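Local structure of prolyl endopeptidase (2BKL) at residues A147-I152 with K169-K174; K174-P177 with F182-E185. The protein probably hydrolyses peptide bonds following proline, and far less readily those following alanine, in oligopeptides, as a serine protease of the prolyl oligopeptidase family. One frame throughout, in Å; residues are numbered along the deposited sequence.

Interaction 1 (A147-I152 with K169-K174); sequences AVLHVI and KYATPK. With ZAH (N-[(benzyloxy)carbonyl]-L-alanyl-L-proline), chain C.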
loop_
_atom_site.group_PDB
_atom_site.type_symbol
_atom_site.label_atom_id
_atom_site.label_comp_id
_atom_site.label_asym_id
_atom_site.label_seq_id
_atom_site.Cartn_x
_atom_site.Cartn_y
_atom_site.Cartn_z
ATOM N N ALA A 147 15.500 7.117 -0.675
ATOM C CA ALA A 147 15.317 8.219 0.263
ATOM C C ALA A 147 16.632 8.630 0.931
ATOM O O ALA A 147 17.482 7.789 1.223
ATOM C CB ALA A 147 14.318 7.827 1.346
ATOM N N VAL A 148 16.740 9.915 1.227
ATOM C CA VAL A 148 17.827 10.443 2.029
ATOM C C VAL A 148 17.237 11.070 3.271
ATOM O O VAL A 148 16.323 11.889 3.189
ATOM C CB VAL A 148 18.638 11.481 1.199
ATOM C CG1 VAL A 148 19.741 12.152 2.026
ATOM C CG2 VAL A 148 19.187 10.827 -0.067
ATOM N N LEU A 149 17.780 10.707 4.436
ATOM C CA LEU A 149 17.329 11.304 5.693
ATOM C C LEU A 149 18.007 12.630 5.973
ATOM O O LEU A 149 19.221 12.781 5.753
ATOM C CB LEU A 149 17.604 10.350 6.854
ATOM C CG LEU A 149 16.988 8.945 6.749
ATOM C CD1 LEU A 149 17.390 8.101 7.925
ATOM C CD2 LEU A 149 15.444 9.069 6.608
ATOM N N HIS A 150 17.218 13.576 6.453
ATOM C CA HIS A 150 17.641 14.890 6.899
ATOM C C HIS A 150 17.068 15.171 8.266
ATOM O O HIS A 150 16.141 14.478 8.745
ATOM C CB HIS A 150 17.125 15.947 5.916
ATOM C CG HIS A 150 17.801 15.900 4.589
ATOM N ND1 HIS A 150 18.919 16.654 4.302
ATOM C CD2 HIS A 150 17.524 15.187 3.471
ATOM C CE1 HIS A 150 19.292 16.416 3.055
ATOM N NE2 HIS A 150 18.487 15.510 2.536
ATOM N N VAL A 151 17.586 16.196 8.923
ATOM C CA VAL A 151 17.039 16.654 10.182
ATOM C C VAL A 151 16.877 18.148 10.133
ATOM O O VAL A 151 17.796 18.861 9.692
ATOM C CB VAL A 151 17.957 16.265 11.390
ATOM C CG1 VAL A 151 17.376 16.785 12.710
ATOM C CG2 VAL A 151 18.213 14.789 11.452
ATOM N N ILE A 152 15.735 18.643 10.607
ATOM C CA ILE A 152 15.466 20.060 10.706
ATOM C C ILE A 152 15.308 20.447 12.161
ATOM O O ILE A 152 14.684 19.714 12.948
ATOM C CB ILE A 152 14.219 20.482 9.874
ATOM C CG1 ILE A 152 14.025 21.992 9.923
ATOM C CG2 ILE A 152 12.961 19.711 10.293
ATOM C CD1 ILE A 152 13.018 22.549 8.908
ATOM N N LYS A 169 15.963 4.333 2.384
ATOM C CA LYS A 169 14.743 3.774 1.824
ATOM C C LYS A 169 13.809 3.112 2.859
ATOM O O LYS A 169 12.578 3.340 2.838
ATOM C CB LYS A 169 15.082 2.706 0.766
ATOM C CG LYS A 169 13.880 1.953 0.242
ATOM C CD LYS A 169 14.250 0.862 -0.797
ATOM C CE LYS A 169 14.917 1.423 -1.992
ATOM N NZ LYS A 169 14.907 0.366 -3.103
ATOM N N TYR A 170 14.386 2.252 3.699
ATOM C CA TYR A 170 13.605 1.464 4.646
ATOM C C TYR A 170 13.477 2.095 6.021
ATOM O O TYR A 170 12.850 1.494 6.913
ATOM C CB TYR A 170 14.163 0.043 4.757
ATOM C CG TYR A 170 14.131 -0.745 3.469
ATOM C CD1 TYR A 170 12.952 -0.913 2.761
ATOM C CD2 TYR A 170 15.270 -1.361 2.964
ATOM C CE1 TYR A 170 12.925 -1.660 1.581
ATOM C CE2 TYR A 170 15.247 -2.090 1.764
ATOM C CZ TYR A 170 14.079 -2.224 1.081
ATOM O OH TYR A 170 14.069 -2.936 -0.126
ATOM N N ALA A 171 14.032 3.292 6.210
ATOM C CA ALA A 171 14.135 3.883 7.557
ATOM C C ALA A 171 12.839 4.500 8.053
ATOM O O ALA A 171 12.153 5.229 7.327
ATOM C CB ALA A 171 15.231 4.948 7.623
ATOM N N THR A 172 12.545 4.231 9.320
ATOM C CA THR A 172 11.582 5.013 10.095
ATOM C C THR A 172 12.319 5.378 11.385
ATOM O O THR A 172 12.471 4.511 12.261
ATOM C CB THR A 172 10.306 4.229 10.379
ATOM O OG1 THR A 172 10.619 2.907 10.827
ATOM C CG2 THR A 172 9.516 3.983 9.142
ATOM N N PRO A 173 12.819 6.611 11.521
ATOM C CA PRO A 173 13.650 6.925 12.684
ATOM C C PRO A 173 12.936 6.723 14.020
ATOM O O PRO A 173 11.783 7.159 14.227
ATOM C CB PRO A 173 14.014 8.398 12.476
ATOM C CG PRO A 173 13.940 8.566 10.968
ATOM C CD PRO A 173 12.740 7.755 10.588
ATOM N N LYS A 174 13.631 6.028 14.920
ATOM C CA LYS A 174 13.205 5.842 16.309
ATOM C C LYS A 174 14.117 6.669 17.207
ATOM O O LYS A 174 15.220 6.248 17.521
ATOM C CB LYS A 174 13.300 4.382 16.741
ATOM C CG LYS A 174 12.079 3.484 16.526
ATOM C CD LYS A 174 11.755 3.234 15.086
ATOM C CE LYS A 174 12.827 2.467 14.341
ATOM N NZ LYS A 174 12.340 1.999 12.975
HETATM C C1 ZAH C . 2.628 -3.836 -5.200
HETATM O O2 ZAH C . 1.585 -4.737 -4.908
HETATM C C3 ZAH C . 4.025 -4.385 -4.823
HETATM C C4 ZAH C . 4.381 -5.637 -5.628
HETATM C C5 ZAH C . 3.924 -6.830 -4.799
HETATM C C6 ZAH C . 3.887 -6.377 -3.363
HETATM N N7 ZAH C . 4.110 -4.939 -3.453
HETATM C C8 ZAH C . 4.270 -4.169 -2.380
HETATM O O9 ZAH C . 4.537 -2.890 -2.573
HETATM C C10 ZAH C . 4.447 -4.767 -0.967
HETATM C C11 ZAH C . 3.015 -4.969 -0.473
HETATM N N14 ZAH C . 5.122 -3.858 -0.074
HETATM C C15 ZAH C . 6.415 -3.650 -0.160
HETATM O O16 ZAH C . 7.163 -4.322 -0.995
HETATM O O17 ZAH C . 7.003 -2.686 0.723
HETATM C C18 ZAH C . 8.399 -2.405 0.449
HETATM C C19 ZAH C . 8.896 -1.173 1.214
HETATM C C20 ZAH C . 8.960 -1.216 2.613
HETATM C C21 ZAH C . 9.400 -0.097 3.321
HETATM C C22 ZAH C . 9.796 1.050 2.630
HETATM C C23 ZAH C . 9.758 1.089 1.233
HETATM C C24 ZAH C . 9.304 -0.024 0.526
HETATM O O HOH W 1 17.600 5.000 -0.006
#
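The propeller side of the ligand pocket opens at this contact, where A147 faces K169 just before strand 148-153 and L149 faces A171 in the loop leading to strand 174-175. No direct hydrogen bond spans the two segments: A147 O and K169 N stay 3.9 Å apart. A water closes the gap instead, accepting from A147 N at 3.1 Å and from K169 N at 3.0 Å, so one oxygen satisfies two amides that do not meet each other. Further along, the contact is apolar. L149 reaches over with CG anti to its carbonyl carbon (chi1 -57°) and presents CD1 to the methyl CB of A171 at 3.8 Å, and Y184 of strand 181-186 packs on both residues. On the pocket side, the Y170 ring turns its CD1-CE1 edge toward the flat side of the benzyl ring of the bound N-benzyloxycarbonyl-Ala-Pro. Y170 CD1 lies 3.7 Å from ligand C21, and the two ring planes stand close to perpendicular. K169 touches both rings: its carbonyl O comes within 3.6 Å of ligand C22 on the benzyl ring, while its CD lies over one face of the Y170 ring, offset toward the rim. Replacing Y170 by an alanine would probably leave that flat side of the benzyl ring without its aromatic neighbour, giving the ligand's cap more freedom to turn. Beyond the pocket, the loop folds back on itself through K174 NZ, which donates to T172 O in the carbonyl plane and also to T172 OG1, at 2.9 Å. Such a blade-to-blade connection, with its loop exposed to the ligand, fits the beta-propeller domain of prolyl oligopeptidases, where propeller residues supplement the hydrolase-domain pocket.

Interaction 2 (K174-P177 with F182-E185); sequences KWTP and FYYE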
loop_
_atom_site.group_PDB
_atom_site.type_symbol
_atom_site.label_atom_id
_atom_site.label_comp_id
_atom_site.label_asym_id
_atom_site.label_seq_id
_atom_site.Cartn_x
_atom_site.Cartn_y
_atom_site.Cartn_z
ATOM N N LYS A 174 13.631 6.028 14.920
ATOM C CA LYS A 174 13.205 5.842 16.309
ATOM C C LYS A 174 14.117 6.669 17.207
ATOM O O LYS A 174 15.220 6.248 17.521
ATOM C CB LYS A 174 13.300 4.382 16.741
ATOM C CG LYS A 174 12.079 3.484 16.526
ATOM C CD LYS A 174 11.755 3.234 15.086
ATOM C CE LYS A 174 12.827 2.467 14.341
ATOM N NZ LYS A 174 12.340 1.999 12.975
ATOM N N TRP A 175 13.647 7.842 17.607
ATOM C CA TRP A 175 14.378 8.717 18.513
ATOM C C TRP A 175 14.497 8.130 19.912
ATOM O O TRP A 175 13.527 7.581 20.447
ATOM C CB TRP A 175 13.695 10.053 18.610
ATOM C CG TRP A 175 13.722 10.901 17.408
ATOM C CD1 TRP A 175 12.768 11.007 16.444
ATOM C CD2 TRP A 175 14.734 11.862 17.084
ATOM N NE1 TRP A 175 13.146 11.947 15.522
ATOM C CE2 TRP A 175 14.341 12.500 15.902
ATOM C CE3 TRP A 175 15.943 12.248 17.683
ATOM C CZ2 TRP A 175 15.112 13.500 15.298
ATOM C CZ3 TRP A 175 16.700 13.227 17.094
ATOM C CH2 TRP A 175 16.274 13.853 15.915
ATOM N N THR A 176 15.674 8.221 20.501
ATOM C CA THR A 176 15.810 7.893 21.919
ATOM C C THR A 176 15.182 8.976 22.788
ATOM O O THR A 176 15.032 10.099 22.345
ATOM C CB THR A 176 17.272 7.658 22.302
ATOM O OG1 THR A 176 18.117 8.623 21.670
ATOM C CG2 THR A 176 17.748 6.307 21.745
ATOM N N PRO A 177 14.778 8.637 24.011
ATOM C CA PRO A 177 14.129 9.615 24.907
ATOM C C PRO A 177 14.931 10.906 25.151
ATOM O O PRO A 177 14.305 11.941 25.434
ATOM C CB PRO A 177 13.940 8.835 26.202
ATOM C CG PRO A 177 14.110 7.422 25.906
ATOM C CD PRO A 177 14.821 7.287 24.601
ATOM N N PHE A 182 18.843 8.799 16.833
ATOM C CA PHE A 182 17.789 7.861 16.495
ATOM C C PHE A 182 18.348 6.564 15.897
ATOM O O PHE A 182 19.418 6.543 15.260
ATOM C CB PHE A 182 16.797 8.498 15.536
ATOM C CG PHE A 182 17.419 9.121 14.316
ATOM C CD1 PHE A 182 17.772 8.327 13.203
ATOM C CD2 PHE A 182 17.588 10.499 14.233
ATOM C CE1 PHE A 182 18.335 8.931 12.072
ATOM C CE2 PHE A 182 18.148 11.092 13.082
ATOM C CZ PHE A 182 18.495 10.308 12.023
ATOM N N TYR A 183 17.637 5.473 16.152
ATOM C CA TYR A 183 17.847 4.197 15.461
ATOM C C TYR A 183 17.174 4.232 14.109
ATOM O O TYR A 183 16.109 4.816 13.951
ATOM C CB TYR A 183 17.238 3.056 16.273
ATOM C CG TYR A 183 17.931 2.791 17.594
ATOM C CD1 TYR A 183 19.045 1.944 17.683
ATOM C CD2 TYR A 183 17.454 3.345 18.778
ATOM C CE1 TYR A 183 19.650 1.694 18.860
ATOM C CE2 TYR A 183 18.093 3.116 19.971
ATOM C CZ TYR A 183 19.178 2.275 20.008
ATOM O OH TYR A 183 19.831 2.000 21.186
ATOM N N TYR A 184 17.763 3.584 13.122
ATOM C CA TYR A 184 17.164 3.556 11.790
ATOM C C TYR A 184 17.718 2.403 10.967
ATOM O O TYR A 184 18.776 1.850 11.258
ATOM C CB TYR A 184 17.371 4.894 11.042
ATOM C CG TYR A 184 18.818 5.146 10.684
ATOM C CD1 TYR A 184 19.765 5.513 11.637
ATOM C CD2 TYR A 184 19.281 4.899 9.411
ATOM C CE1 TYR A 184 21.111 5.695 11.303
ATOM C CE2 TYR A 184 20.621 5.091 9.071
ATOM C CZ TYR A 184 21.537 5.465 10.023
ATOM O OH TYR A 184 22.862 5.633 9.694
ATOM N N GLU A 185 16.977 2.078 9.922
ATOM C CA GLU A 185 17.279 1.020 8.959
ATOM C C GLU A 185 18.030 1.637 7.795
ATOM O O GLU A 185 17.566 2.599 7.190
ATOM C CB GLU A 185 15.991 0.416 8.441
ATOM C CG GLU A 185 15.067 -0.209 9.478
ATOM C CD GLU A 185 14.415 0.730 10.503
ATOM O OE1 GLU A 185 14.151 1.903 10.238
ATOM O OE2 GLU A 185 14.153 0.287 11.661
#
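K174 pairs with Y183 across a short antiparallel hairpin, and its side chain can be traced outward atom by atom. CB sits 4.2 Å from Y183 CB, as expected for neighbours on one face of the sheet. The chain then bends at both chi2 (67°) and chi3, which turns it along strand 181-186 and brings CE to 3.7 Å from E185 OE2. At the tip, NZ forms a salt bridge with E185: it meets OE2 at 2.8 Å on the syn side, 16° out of the carboxylate plane, with a weak second bond to OE1 at 3.3 Å. Besides T172 O, its closest acceptor, NZ also donates to the carbonyl of S232, and S232 OG bonds E185 OE2, so this buried carboxylate is gripped by more than the lysine; the nearby ammonium is likely to help keep it ionised. Beneath the side chains, two backbone hydrogen bonds define the pair: K174 N to Y183 O and Y183 N to K174 O, both 2.9 Å. W175 and F182 form the adjoining non-hydrogen-bonded pair and project from the other face. There the edge of F182 points at the six-membered ring of W175 in a T-shaped pair, with centroids 5.2 Å apart and planes at 72°; CD2 of F182 lies over the indole toward its rim. The indole's NE1 bonds A127 O of strand 121-128, tying the ring to the preceding sheet. T176 extends the Y183 side, its methyl CG2 touching Y183 CE2 at 3.7 Å, while OG1 bonds D178, G181 and Y206. Together the paired backbones and two differently furnished faces make up the beta hairpin that starts a four-stranded antiparallel blade of the propeller.

The two contacts are consecutive along the chain: interaction 1 ends at K174, where interaction 2 begins, and their centres are 10 Å apart. E185 of interaction 2 reaches back into the loop of interaction 1, its OE1 lying 3.0 Å from T172 N in a probable hydrogen bond and 3.3 Å from A171 CA. On the other face of the hairpin, P173 CB packs against F182 CD1 at 3.8 Å. The loop that carries K169 and Y170 to the ligand's benzyl ring is therefore fastened, a few residues on, to the first two strands of the next blade. Interaction 2 itself contributes no residue to the ligand pocket.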